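Local coordinates for Agap007691-pb (Anopheles gambiae, PDB 5C98), which is of unknown function but belongs to the serpin family, whose members typically inhibit serine endopeptidases, so it may act as a protease inhibitor, at residues F29-E35 with R251-I257; A40-Y44 with G364-Q368; R223-M229 with M239-Y245; L278-V283 with P353-L357. Residues are numbered along the deposited sequence.

Interactions 2, 3 and 4 all reach the serpin beta-sheet system and are buried, whereas interaction 1 is only partly buried and joins the end of helix 15-32 and its following loop to helix 250-256, beside the strands. Interaction 3 is backbone pairing within a hairpin; its strand 237-244 is the neighbour of strand 354-360, which interaction 4 joins to strand 270-287 purely through aromatic and aliphatic side chains. Strand 366-372, next to 354-360 again, enters interaction 2, where Ser42 OG bonds to Leu367 O and a water bridges Tyr44 N to Val366 O. Interaction 1 mixes charge and water at its rim with a small apolar centre, and Met355 packs against its Phe29, Val254 and Ile257.

Interaction 1. Residues F29-E35 with R251-I257; sequences FKACYDE and RQIVNSI
The last turn of helix 15-32, which leaves helical geometry at Tyr33, and the loop that follows it pack against the short helix 250-256, which ends at Ile257. The closest CA pairs are Lys30 with Asn255 (5.9 Å) and Glu35 with Arg251 (6.4 Å). Phe29, chi1 t, swings its ring round so that CE2 lies 3.8 Å from Val254 CG1; strands 39-41 and 366-372 also touch this ring. Lys30 leaves the helix with chi1 m and then extends (t, t, t), so that NZ donates to Asn255 O (3.0 Å) and Ile257 O (2.7 Å). A water links Lys30 O to Asn255 OD1, 2.8 Å from each. Tyr33, chi1 t, lays its ring against Val254, with Val254 CG2 4.0 Å from the ring centroid and almost on its normal, a CH-pi contact. After extended Asp34, Glu35 (chi1 p) brings OE1 to 2.5 Å from Arg251 NH1, a salt bridge whose hydrogen bond is weak in angle. A second water lies 2.8 Å from Glu35 OE1 and 3.1 Å from Arg251 N, joining them. In serpin terms this is helix A meeting helix G, which follows a strand of sheet B. Lys30 thus satisfies carbonyls at the C-terminal end of helix 250-256, where backbone donors run out, while the ion pair and waters suit the more exposed rim around Val254.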
loop_
_atom_site.group_PDB
_atom_site.type_symbol
_atom_site.label_atom_id
_atom_site.label_comp_id
_atom_site.label_asym_id
_atom_site.label_seq_id
_atom_site.Cartn_x
_atom_site.Cartn_y
_atom_site.Cartn_z
ATOM N N PHE A 29 -1.482 -8.134 4.564
ATOM C CA PHE A 29 -0.604 -8.626 3.507
ATOM C C PHE A 29 -0.657 -10.144 3.398
ATOM O O PHE A 29 -0.681 -10.679 2.290
ATOM C CB PHE A 29 0.832 -8.135 3.703
ATOM C CG PHE A 29 1.739 -8.508 2.571
ATOM C CD1 PHE A 29 1.437 -8.127 1.279
ATOM C CD2 PHE A 29 2.857 -9.276 2.772
ATOM C CE1 PHE A 29 2.241 -8.487 0.222
ATOM C CE2 PHE A 29 3.661 -9.605 1.692
ATOM C CZ PHE A 29 3.331 -9.208 0.445
ATOM N N LYS A 30 -0.683 -10.852 4.528
ATOM C CA LYS A 30 -0.805 -12.307 4.477
ATOM C C LYS A 30 -2.085 -12.726 3.783
ATOM O O LYS A 30 -2.128 -13.773 3.131
ATOM C CB LYS A 30 -0.805 -12.900 5.896
ATOM C CG LYS A 30 0.526 -12.827 6.538
ATOM C CD LYS A 30 0.499 -13.206 8.011
ATOM C CE LYS A 30 1.699 -12.550 8.669
ATOM N NZ LYS A 30 1.978 -13.181 9.955
ATOM N N ALA A 31 -3.152 -11.949 3.938
ATOM C CA ALA A 31 -4.427 -12.287 3.317
ATOM C C ALA A 31 -4.438 -12.009 1.826
ATOM O O ALA A 31 -5.246 -12.612 1.113
ATOM C CB ALA A 31 -5.555 -11.484 3.975
ATOM N N CYS A 32 -3.597 -11.106 1.320
ATOM C CA CYS A 32 -3.591 -10.869 -0.121
ATOM C C CYS A 32 -2.368 -11.411 -0.853
ATOM O O CYS A 32 -2.411 -11.512 -2.085
ATOM C CB CYS A 32 -3.861 -9.398 -0.461
ATOM S SG CYS A 32 -2.693 -8.246 0.154
ATOM N N TYR A 33 -1.315 -11.825 -0.151
ATOM C CA TYR A 33 -0.126 -12.330 -0.821
ATOM C C TYR A 33 -0.482 -13.536 -1.662
ATOM O O TYR A 33 -1.211 -14.428 -1.221
ATOM C CB TYR A 33 0.924 -12.743 0.205
ATOM C CG TYR A 33 2.102 -13.500 -0.329
ATOM C CD1 TYR A 33 3.046 -12.882 -1.131
ATOM C CD2 TYR A 33 2.298 -14.830 0.004
ATOM C CE1 TYR A 33 4.126 -13.583 -1.605
ATOM C CE2 TYR A 33 3.377 -15.527 -0.435
ATOM C CZ TYR A 33 4.318 -14.909 -1.236
ATOM O OH TYR A 33 5.406 -15.630 -1.681
ATOM N N ASP A 34 0.045 -13.558 -2.883
ATOM C CA ASP A 34 -0.064 -14.692 -3.792
ATOM C C ASP A 34 1.349 -14.926 -4.305
ATOM O O ASP A 34 1.932 -14.033 -4.936
ATOM C CB ASP A 34 -1.033 -14.359 -4.922
ATOM C CG ASP A 34 -1.173 -15.480 -5.951
ATOM O OD1 ASP A 34 -0.303 -16.388 -6.068
ATOM O OD2 ASP A 34 -2.198 -15.441 -6.662
ATOM N N GLU A 35 1.935 -16.073 -3.962
ATOM C CA GLU A 35 3.345 -16.302 -4.278
ATOM C C GLU A 35 3.626 -16.203 -5.769
ATOM O O GLU A 35 4.779 -15.973 -6.147
ATOM C CB GLU A 35 3.873 -17.619 -3.683
ATOM C CG GLU A 35 3.311 -18.875 -4.291
ATOM C CD GLU A 35 3.848 -20.147 -3.649
ATOM O OE1 GLU A 35 4.697 -20.084 -2.727
ATOM O OE2 GLU A 35 3.430 -21.235 -4.085
ATOM N N ARG A 251 7.061 -17.598 0.798
ATOM C CA ARG A 251 5.781 -17.731 1.493
ATOM C C ARG A 251 5.980 -17.986 2.980
ATOM O O ARG A 251 5.170 -17.533 3.807
ATOM C CB ARG A 251 4.975 -18.869 0.890
ATOM C CG ARG A 251 3.565 -18.983 1.394
ATOM C CD ARG A 251 2.870 -20.158 0.720
ATOM N NE ARG A 251 3.492 -21.425 1.111
ATOM C CZ ARG A 251 4.444 -22.058 0.429
ATOM N NH1 ARG A 251 4.913 -21.570 -0.712
ATOM N NH2 ARG A 251 4.934 -23.195 0.898
ATOM N N GLN A 252 7.047 -18.700 3.351
ATOM C CA GLN A 252 7.284 -18.948 4.768
ATOM C C GLN A 252 7.582 -17.655 5.522
ATOM O O GLN A 252 7.120 -17.459 6.648
ATOM C CB GLN A 252 8.438 -19.937 4.941
ATOM C CG GLN A 252 8.627 -20.395 6.369
ATOM C CD GLN A 252 9.855 -21.263 6.545
ATOM O OE1 GLN A 252 10.133 -22.146 5.731
ATOM N NE2 GLN A 252 10.604 -21.011 7.610
ATOM N N ILE A 253 8.366 -16.758 4.925
ATOM C CA ILE A 253 8.651 -15.479 5.562
ATOM C C ILE A 253 7.377 -14.652 5.653
ATOM O O ILE A 253 7.070 -14.058 6.688
ATOM C CB ILE A 253 9.742 -14.727 4.767
ATOM C CG1 ILE A 253 11.159 -15.243 5.079
ATOM C CG2 ILE A 253 9.737 -13.224 5.084
ATOM C CD1 ILE A 253 11.442 -16.667 4.768
ATOM N N VAL A 254 6.630 -14.571 4.557
ATOM C CA VAL A 254 5.444 -13.730 4.522
ATOM C C VAL A 254 4.440 -14.201 5.565
ATOM O O VAL A 254 3.842 -13.389 6.279
ATOM C CB VAL A 254 4.802 -13.778 3.128
ATOM C CG1 VAL A 254 3.394 -13.110 3.144
ATOM C CG2 VAL A 254 5.683 -13.116 2.119
ATOM N N ASN A 255 4.263 -15.520 5.695
ATOM C CA ASN A 255 3.273 -16.005 6.645
ATOM C C ASN A 255 3.778 -15.952 8.079
ATOM O O ASN A 255 2.980 -15.846 9.022
ATOM C CB ASN A 255 2.851 -17.412 6.269
ATOM C CG ASN A 255 1.851 -17.409 5.156
ATOM O OD1 ASN A 255 0.983 -16.537 5.101
ATOM N ND2 ASN A 255 1.958 -18.379 4.260
ATOM N N SER A 256 5.078 -16.008 8.280
ATOM C CA SER A 256 5.657 -16.038 9.618
ATOM C C SER A 256 5.743 -14.664 10.267
ATOM O O SER A 256 5.640 -14.555 11.496
ATOM C CB SER A 256 7.071 -16.619 9.550
ATOM O OG SER A 256 7.079 -18.008 9.247
ATOM N N ILE A 257 5.938 -13.608 9.471
ATOM C CA ILE A 257 6.395 -12.345 10.032
ATOM C C ILE A 257 5.314 -11.707 10.901
ATOM O O ILE A 257 4.134 -11.642 10.539
ATOM C CB ILE A 257 6.870 -11.405 8.912
ATOM C CG1 ILE A 257 7.616 -10.206 9.518
ATOM C CG2 ILE A 257 5.711 -11.015 8.035
ATOM C CD1 ILE A 257 8.207 -9.275 8.442
HETATM O O HOH W 1 -0.109 -15.629 2.684
HETATM O O HOH W 2 7.172 -19.030 -1.910
#

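Interaction 2. Residues A40-Y44 with G364-Q368; sequences AVSPY and GNVLQ
Residues 40-41 end strand 39-41 in extended geometry; Ser42 (-128/87) turns the chain into the helix beginning at Pro43. Residues 365-368 run at 143° to 40-44, end to end, with Leu367 at -100/-25, which makes Leu367 and Gln368 a classic beta bulge facing Ile358. Ser42 CA and Gln368 CA are 4.4 Å apart, the nearest pair, and Gln368 CA makes a CA-H...O contact of 3.2 Å with Val41 O. Ser42, chi1 t, donates OG to Leu367 O at 2.7 Å; as N-cap, OG also accepts a hydrogen bond from His45 N. Strand, serine-proline and helix start correspond to strand 6B and the head of helix B in serpins, the shutter region behind sheet A. A water accepts from Tyr44 N (2.9 Å) and donates to Val366 O (2.8 Å). Tyr44, chi1 t, places its ring beside Leu367 (CD2 to CD2 3.9 Å); Asn365 ND2 lies over the ring face, 3.4 Å from Tyr44 CE2, while Asn365 OD1 is bonded to Asn21. Gln368 packs on Cys325 and Leu327, its NE2 hydrogen-bonded to Tyr326 O.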
loop_
_atom_site.group_PDB
_atom_site.type_symbol
_atom_site.label_atom_id
_atom_site.label_comp_id
_atom_site.label_asym_id
_atom_site.label_seq_id
_atom_site.Cartn_x
_atom_site.Cartn_y
_atom_site.Cartn_z
ATOM N N ALA A 40 2.037 -4.822 -4.177
ATOM C CA ALA A 40 2.302 -3.714 -3.281
ATOM C C ALA A 40 0.942 -3.246 -2.789
ATOM O O ALA A 40 0.031 -3.018 -3.600
ATOM C CB ALA A 40 3.049 -2.588 -3.996
ATOM N N VAL A 41 0.802 -3.125 -1.476
ATOM C CA VAL A 41 -0.414 -2.634 -0.839
ATOM C C VAL A 41 -0.047 -1.655 0.271
ATOM O O VAL A 41 1.061 -1.673 0.812
ATOM C CB VAL A 41 -1.310 -3.767 -0.282
ATOM C CG1 VAL A 41 -1.931 -4.565 -1.428
ATOM C CG2 VAL A 41 -0.523 -4.695 0.657
ATOM N N SER A 42 -1.001 -0.804 0.652
ATOM C CA SER A 42 -0.848 0.081 1.802
ATOM C C SER A 42 -2.054 -0.103 2.699
ATOM O O SER A 42 -3.052 0.616 2.580
ATOM C CB SER A 42 -0.737 1.529 1.341
ATOM O OG SER A 42 -0.696 2.381 2.452
ATOM N N PRO A 43 -1.998 -1.070 3.599
ATOM C CA PRO A 43 -3.090 -1.219 4.572
ATOM C C PRO A 43 -3.306 0.040 5.387
ATOM O O PRO A 43 -4.435 0.328 5.796
ATOM C CB PRO A 43 -2.628 -2.416 5.411
ATOM C CG PRO A 43 -1.758 -3.219 4.420
ATOM C CD PRO A 43 -1.021 -2.169 3.694
ATOM N N TYR A 44 -2.244 0.777 5.675
ATOM C CA TYR A 44 -2.389 2.015 6.426
ATOM C C TYR A 44 -3.303 2.968 5.690
ATOM O O TYR A 44 -4.174 3.593 6.311
ATOM C CB TYR A 44 -1.015 2.651 6.643
ATOM C CG TYR A 44 -0.959 3.858 7.584
ATOM C CD1 TYR A 44 -1.646 3.852 8.789
ATOM C CD2 TYR A 44 -0.149 4.935 7.294
ATOM C CE1 TYR A 44 -1.547 4.912 9.670
ATOM C CE2 TYR A 44 -0.055 6.013 8.176
ATOM C CZ TYR A 44 -0.752 5.974 9.339
ATOM O OH TYR A 44 -0.662 7.013 10.238
ATOM N N GLY A 364 9.048 3.575 12.653
ATOM C CA GLY A 364 8.889 2.223 12.169
ATOM C C GLY A 364 7.529 1.898 11.588
ATOM O O GLY A 364 7.211 0.721 11.376
ATOM N N ASN A 365 6.686 2.892 11.348
ATOM C CA ASN A 365 5.361 2.595 10.833
ATOM C C ASN A 365 5.469 2.118 9.396
ATOM O O ASN A 365 6.128 2.752 8.573
ATOM C CB ASN A 365 4.484 3.832 10.888
ATOM C CG ASN A 365 3.019 3.510 10.804
ATOM O OD1 ASN A 365 2.574 2.490 11.296
ATOM N ND2 ASN A 365 2.256 4.380 10.146
ATOM N N VAL A 366 4.785 1.023 9.090
ATOM C CA VAL A 366 4.803 0.440 7.756
ATOM C C VAL A 366 3.749 1.113 6.889
ATOM O O VAL A 366 2.557 1.090 7.208
ATOM C CB VAL A 366 4.582 -1.073 7.799
ATOM C CG1 VAL A 366 4.544 -1.644 6.369
ATOM C CG2 VAL A 366 5.659 -1.761 8.669
ATOM N N LEU A 367 4.201 1.748 5.811
ATOM C CA LEU A 367 3.346 2.522 4.932
ATOM C C LEU A 367 2.955 1.770 3.664
ATOM O O LEU A 367 1.940 2.105 3.041
ATOM C CB LEU A 367 4.073 3.823 4.544
ATOM C CG LEU A 367 4.680 4.591 5.712
ATOM C CD1 LEU A 367 5.254 5.879 5.155
ATOM C CD2 LEU A 367 3.718 4.893 6.849
ATOM N N GLN A 368 3.752 0.802 3.247
ATOM C CA GLN A 368 3.519 0.045 2.026
ATOM C C GLN A 368 4.272 -1.258 2.213
ATOM O O GLN A 368 5.340 -1.272 2.825
ATOM C CB GLN A 368 4.068 0.775 0.790
ATOM C CG GLN A 368 3.454 0.339 -0.499
ATOM C CD GLN A 368 4.193 0.929 -1.702
ATOM O OE1 GLN A 368 5.355 0.588 -1.919
ATOM N NE2 GLN A 368 3.533 1.755 -2.480
HETATM O O HOH W 3 0.503 -0.258 5.853
#

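Interaction 3. Residues R223-M229 with M239-Y245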
loop_
_atom_site.group_PDB
_atom_site.type_symbol
_atom_site.label_atom_id
_atom_site.label_comp_id
_atom_site.label_asym_id
_atom_site.label_seq_id
_atom_site.Cartn_x
_atom_site.Cartn_y
_atom_site.Cartn_z
ATOM N N ARG A 223 14.385 -16.891 9.069
ATOM C CA ARG A 223 15.115 -17.517 7.973
ATOM C C ARG A 223 15.316 -16.547 6.816
ATOM O O ARG A 223 15.035 -16.873 5.663
ATOM C CB ARG A 223 14.471 -18.820 7.473
ATOM C CG ARG A 223 13.984 -19.775 8.543
ATOM C CD ARG A 223 15.122 -20.279 9.365
ATOM N NE ARG A 223 16.039 -21.168 8.669
ATOM C CZ ARG A 223 17.275 -21.411 9.098
ATOM N NH1 ARG A 223 17.726 -20.834 10.215
ATOM N NH2 ARG A 223 18.068 -22.221 8.413
ATOM N N CYS A 224 15.834 -15.359 7.110
ATOM C CA CYS A 224 16.104 -14.398 6.052
ATOM C C CYS A 224 17.259 -13.482 6.418
ATOM O O CYS A 224 17.550 -13.253 7.600
ATOM C CB CYS A 224 14.856 -13.597 5.672
ATOM S SG CYS A 224 14.237 -12.566 7.034
ATOM N N LYS A 225 17.911 -12.959 5.383
ATOM C CA LYS A 225 18.779 -11.801 5.496
ATOM C C LYS A 225 17.938 -10.537 5.382
ATOM O O LYS A 225 16.881 -10.530 4.744
ATOM C CB LYS A 225 19.792 -11.795 4.360
ATOM C CG LYS A 225 20.866 -12.830 4.441
ATOM C CD LYS A 225 21.881 -12.669 3.313
ATOM C CE LYS A 225 22.992 -13.653 3.451
ATOM N NZ LYS A 225 23.979 -13.534 2.351
ATOM N N VAL A 226 18.400 -9.463 6.018
ATOM C CA VAL A 226 17.675 -8.197 6.045
ATOM C C VAL A 226 18.635 -7.064 5.745
ATOM O O VAL A 226 19.717 -6.997 6.331
ATOM C CB VAL A 226 17.058 -7.964 7.429
ATOM C CG1 VAL A 226 16.199 -6.743 7.431
ATOM C CG2 VAL A 226 16.270 -9.189 7.864
ATOM N N VAL A 227 18.234 -6.160 4.869
ATOM C CA VAL A 227 18.891 -4.870 4.737
ATOM C C VAL A 227 17.820 -3.790 4.779
ATOM O O VAL A 227 16.706 -3.979 4.287
ATOM C CB VAL A 227 19.716 -4.732 3.436
ATOM C CG1 VAL A 227 20.952 -5.634 3.438
ATOM C CG2 VAL A 227 18.844 -4.940 2.195
ATOM N N ASP A 228 18.138 -2.664 5.378
ATOM C CA ASP A 228 17.233 -1.510 5.386
ATOM C C ASP A 228 17.847 -0.464 4.465
ATOM O O ASP A 228 18.899 0.104 4.777
ATOM C CB ASP A 228 17.029 -0.981 6.805
ATOM C CG ASP A 228 15.665 -0.340 7.009
ATOM O OD1 ASP A 228 14.965 -0.043 6.004
ATOM O OD2 ASP A 228 15.294 -0.132 8.187
ATOM N N MET A 229 17.212 -0.255 3.310
ATOM C CA MET A 229 17.738 0.561 2.227
ATOM C C MET A 229 17.065 1.924 2.273
ATOM O O MET A 229 15.885 2.036 1.905
ATOM C CB MET A 229 17.452 -0.110 0.891
ATOM C CG MET A 229 18.269 -1.385 0.715
ATOM S SD MET A 229 17.998 -2.142 -0.876
ATOM C CE MET A 229 18.585 -0.876 -1.994
ATOM N N MET A 239 13.372 1.331 2.981
ATOM C CA MET A 239 12.803 0.096 2.464
ATOM C C MET A 239 13.531 -1.078 3.099
ATOM O O MET A 239 14.699 -1.322 2.796
ATOM C CB MET A 239 12.953 0.030 0.948
ATOM C CG MET A 239 12.414 -1.248 0.346
ATOM S SD MET A 239 12.462 -1.347 -1.449
ATOM C CE MET A 239 14.224 -1.345 -1.755
ATOM N N LEU A 240 12.827 -1.818 3.937
ATOM C CA LEU A 240 13.369 -3.042 4.494
ATOM C C LEU A 240 13.148 -4.160 3.491
ATOM O O LEU A 240 12.034 -4.364 3.006
ATOM C CB LEU A 240 12.664 -3.335 5.816
ATOM C CG LEU A 240 13.296 -4.329 6.786
ATOM C CD1 LEU A 240 14.586 -3.807 7.355
ATOM C CD2 LEU A 240 12.310 -4.662 7.891
ATOM N N VAL A 241 14.221 -4.875 3.165
ATOM C CA VAL A 241 14.162 -5.967 2.207
ATOM C C VAL A 241 14.475 -7.245 2.955
ATOM O O VAL A 241 15.517 -7.341 3.618
ATOM C CB VAL A 241 15.129 -5.789 1.034
ATOM C CG1 VAL A 241 14.961 -6.917 0.032
ATOM C CG2 VAL A 241 14.905 -4.448 0.354
ATOM N N LEU A 242 13.579 -8.208 2.860
ATOM C CA LEU A 242 13.720 -9.510 3.516
ATOM C C LEU A 242 13.954 -10.550 2.430
ATOM O O LEU A 242 13.065 -10.813 1.604
ATOM C CB LEU A 242 12.474 -9.858 4.323
ATOM C CG LEU A 242 11.944 -8.800 5.281
ATOM C CD1 LEU A 242 10.782 -9.370 6.100
ATOM C CD2 LEU A 242 13.025 -8.271 6.176
ATOM N N LEU A 243 15.139 -11.150 2.441
ATOM C CA LEU A 243 15.545 -12.117 1.431
ATOM C C LEU A 243 15.654 -13.483 2.088
ATOM O O LEU A 243 16.562 -13.705 2.906
ATOM C CB LEU A 243 16.897 -11.691 0.856
ATOM C CG LEU A 243 17.529 -12.616 -0.168
ATOM C CD1 LEU A 243 16.730 -12.667 -1.454
ATOM C CD2 LEU A 243 18.967 -12.162 -0.476
ATOM N N PRO A 244 14.769 -14.411 1.781
ATOM C CA PRO A 244 14.819 -15.725 2.426
ATOM C C PRO A 244 16.162 -16.403 2.235
ATOM O O PRO A 244 16.787 -16.292 1.179
ATOM C CB PRO A 244 13.702 -16.510 1.729
ATOM C CG PRO A 244 12.745 -15.456 1.241
ATOM C CD PRO A 244 13.622 -14.286 0.856
ATOM N N TYR A 245 16.604 -17.126 3.256
ATOM C CA TYR A 245 17.780 -17.956 3.088
ATOM C C TYR A 245 17.523 -18.977 1.983
ATOM O O TYR A 245 16.380 -19.335 1.693
ATOM C CB TYR A 245 18.041 -18.749 4.371
ATOM C CG TYR A 245 18.475 -17.936 5.581
ATOM C CD1 TYR A 245 18.977 -16.660 5.450
ATOM C CD2 TYR A 245 18.453 -18.498 6.840
ATOM C CE1 TYR A 245 19.394 -15.936 6.557
ATOM C CE2 TYR A 245 18.865 -17.801 7.940
ATOM C CZ TYR A 245 19.349 -16.525 7.794
ATOM O OH TYR A 245 19.770 -15.805 8.905
#
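Seven backbone hydrogen bonds zip these strands together. Met229 N reaches Met239 O and Met239 N reaches Met229 O, both at 2.8 Å. Val227 N to Val241 O spans 3.2 Å. The return bond, Val241 N to Val227 O, is 2.9 Å. Lys225 and Leu243 pair similarly, and Tyr245 N to Arg223 O (2.9 Å) ends the series. CA-H...O contacts lie between them, such as Val226 CA to Val241 O at 3.4 Å. Asp228 takes its polar partners nearby: a salt bridge to Arg359 and a bond to Ser238. At the far end Arg223, in positive phi, forms with Cys224 a G1 beta bulge facing His219; the Tyr245 ring lies over Arg223 O and Cys224 N. Lys225, Val227, Met229 and their partners share one face, where Met229 SD meets Val241 CG2 and Met239 CE, each at 4.0 Å. On the other, Val226 CG1 touches Leu240 CD1 (3.4 Å) and Leu242 CD2 (3.7 Å). Residues 224-229 and 239-244 run antiparallel, axes at 159°, within a beta hairpin of serpin sheet B (strands 2B and 3B).

Interaction 4. Residues L278-V283 with P353-L357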
loop_
_atom_site.group_PDB
_atom_site.type_symbol
_atom_site.label_atom_id
_atom_site.label_comp_id
_atom_site.label_asym_id
_atom_site.label_seq_id
_atom_site.Cartn_x
_atom_site.Cartn_y
_atom_site.Cartn_z
ATOM N N LEU A 278 20.535 -6.068 -6.436
ATOM C CA LEU A 278 19.075 -5.942 -6.385
ATOM C C LEU A 278 18.623 -5.739 -7.822
ATOM O O LEU A 278 19.238 -4.941 -8.532
ATOM C CB LEU A 278 18.710 -4.695 -5.560
ATOM C CG LEU A 278 17.265 -4.367 -5.205
ATOM C CD1 LEU A 278 16.755 -5.294 -4.115
ATOM C CD2 LEU A 278 17.135 -2.923 -4.731
ATOM N N PRO A 279 17.570 -6.402 -8.295
ATOM C CA PRO A 279 17.045 -6.032 -9.617
ATOM C C PRO A 279 16.604 -4.576 -9.653
ATOM O O PRO A 279 16.123 -4.025 -8.660
ATOM C CB PRO A 279 15.858 -6.982 -9.817
ATOM C CG PRO A 279 15.482 -7.411 -8.460
ATOM C CD PRO A 279 16.728 -7.416 -7.641
ATOM N N LYS A 280 16.793 -3.941 -10.815
ATOM C CA LYS A 280 16.204 -2.627 -11.067
ATOM C C LYS A 280 14.732 -2.887 -11.343
ATOM O O LYS A 280 14.358 -3.252 -12.454
ATOM C CB LYS A 280 16.892 -1.961 -12.255
ATOM C CG LYS A 280 16.497 -0.527 -12.455
ATOM C CD LYS A 280 17.135 0.051 -13.710
ATOM C CE LYS A 280 16.483 1.369 -14.088
ATOM N NZ LYS A 280 17.168 2.537 -13.476
ATOM N N PHE A 281 13.876 -2.725 -10.332
ATOM C CA PHE A 281 12.520 -3.230 -10.417
ATOM C C PHE A 281 11.524 -2.140 -10.077
ATOM O O PHE A 281 11.851 -1.105 -9.486
ATOM C CB PHE A 281 12.265 -4.465 -9.489
ATOM C CG PHE A 281 12.076 -4.130 -8.029
ATOM C CD1 PHE A 281 13.151 -3.913 -7.178
ATOM C CD2 PHE A 281 10.800 -4.036 -7.486
ATOM C CE1 PHE A 281 12.983 -3.603 -5.851
ATOM C CE2 PHE A 281 10.620 -3.729 -6.124
ATOM C CZ PHE A 281 11.701 -3.498 -5.315
ATOM N N PHE A 282 10.291 -2.403 -10.472
ATOM C CA PHE A 282 9.164 -1.645 -9.971
ATOM C C PHE A 282 8.041 -2.629 -9.701
ATOM O O PHE A 282 8.042 -3.766 -10.189
ATOM C CB PHE A 282 8.716 -0.584 -10.965
ATOM C CG PHE A 282 7.980 -1.143 -12.132
ATOM C CD1 PHE A 282 8.658 -1.688 -13.198
ATOM C CD2 PHE A 282 6.590 -1.130 -12.143
ATOM C CE1 PHE A 282 7.967 -2.201 -14.276
ATOM C CE2 PHE A 282 5.892 -1.654 -13.198
ATOM C CZ PHE A 282 6.589 -2.192 -14.278
ATOM N N VAL A 283 7.083 -2.163 -8.903
ATOM C CA VAL A 283 5.824 -2.860 -8.694
ATOM C C VAL A 283 4.745 -1.807 -8.832
ATOM O O VAL A 283 4.825 -0.751 -8.204
ATOM C CB VAL A 283 5.752 -3.561 -7.322
ATOM C CG1 VAL A 283 4.380 -4.178 -7.071
ATOM C CG2 VAL A 283 6.790 -4.651 -7.248
ATOM N N PRO A 353 13.020 -14.379 -4.960
ATOM C CA PRO A 353 11.892 -13.567 -4.495
ATOM C C PRO A 353 12.092 -13.027 -3.101
ATOM O O PRO A 353 12.573 -13.725 -2.197
ATOM C CB PRO A 353 10.712 -14.538 -4.551
ATOM C CG PRO A 353 11.094 -15.445 -5.711
ATOM C CD PRO A 353 12.570 -15.643 -5.574
ATOM N N PHE A 354 11.680 -11.776 -2.913
ATOM C CA PHE A 354 11.867 -11.106 -1.643
ATOM C C PHE A 354 10.628 -10.296 -1.300
ATOM O O PHE A 354 9.799 -9.980 -2.165
ATOM C CB PHE A 354 13.127 -10.218 -1.659
ATOM C CG PHE A 354 13.137 -9.145 -2.732
ATOM C CD1 PHE A 354 12.545 -7.922 -2.539
ATOM C CD2 PHE A 354 13.781 -9.379 -3.931
ATOM C CE1 PHE A 354 12.595 -6.947 -3.562
ATOM C CE2 PHE A 354 13.837 -8.427 -4.949
ATOM C CZ PHE A 354 13.257 -7.205 -4.755
ATOM N N MET A 355 10.508 -9.981 -0.021
ATOM C CA MET A 355 9.474 -9.108 0.511
ATOM C C MET A 355 10.105 -7.757 0.844
ATOM O O MET A 355 11.283 -7.673 1.220
ATOM C CB MET A 355 8.870 -9.730 1.787
ATOM C CG MET A 355 7.871 -8.866 2.542
ATOM S SD MET A 355 7.259 -9.863 3.943
ATOM C CE MET A 355 6.122 -8.682 4.662
ATOM N N PHE A 356 9.315 -6.691 0.707
ATOM C CA PHE A 356 9.776 -5.366 1.079
ATOM C C PHE A 356 8.735 -4.666 1.941
ATOM O O PHE A 356 7.534 -4.915 1.830
ATOM C CB PHE A 356 10.134 -4.519 -0.162
ATOM C CG PHE A 356 9.000 -4.293 -1.100
ATOM C CD1 PHE A 356 8.087 -3.283 -0.887
ATOM C CD2 PHE A 356 8.868 -5.089 -2.228
ATOM C CE1 PHE A 356 7.020 -3.090 -1.787
ATOM C CE2 PHE A 356 7.831 -4.890 -3.123
ATOM C CZ PHE A 356 6.909 -3.906 -2.903
ATOM N N LEU A 357 9.207 -3.786 2.815
ATOM C CA LEU A 357 8.357 -2.968 3.681
ATOM C C LEU A 357 8.869 -1.542 3.616
ATOM O O LEU A 357 10.046 -1.295 3.905
ATOM C CB LEU A 357 8.380 -3.446 5.139
ATOM C CG LEU A 357 7.948 -4.894 5.323
ATOM C CD1 LEU A 357 9.168 -5.826 5.247
ATOM C CD2 LEU A 357 7.272 -5.045 6.628
#
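Here sheet B of the serpin fold, through strand 354-360, faces strand 270-287 where it breaks between its part in sheet C and its part in sheet A; the nearest CA pairs run from 10.1 Å (Leu278 CA to Phe354 CA) to 10.8 Å (Val283 CA to Phe356 CA), so side chains alone fill the gap. Phe354 and Phe356, two apart on one strand face, both take chi1 p with chi2 near 84°, sending their rings toward 278-283. Across from them Phe281, also p (77°), turns its ring inward, and the edge of Phe354 meets its face: a T-shaped pair with centroids 5.4 Å apart and planes at 76°. Leu278 (t, p) extends CD1 to 4.0 Å from Phe354 CZ. Pro279 adds its CG at the edge of the same ring, 4.0 Å from Phe354 CE2. Phe372 of strand 366-372 also meets the Phe281 ring, with planes at about 40°. Further along, Val283, chi1 t, and the Phe281 ring converge on one atom: Phe356 CE2 lies 4.3 Å from Val283 CG2 and 4.3 Å from Phe281 CE2.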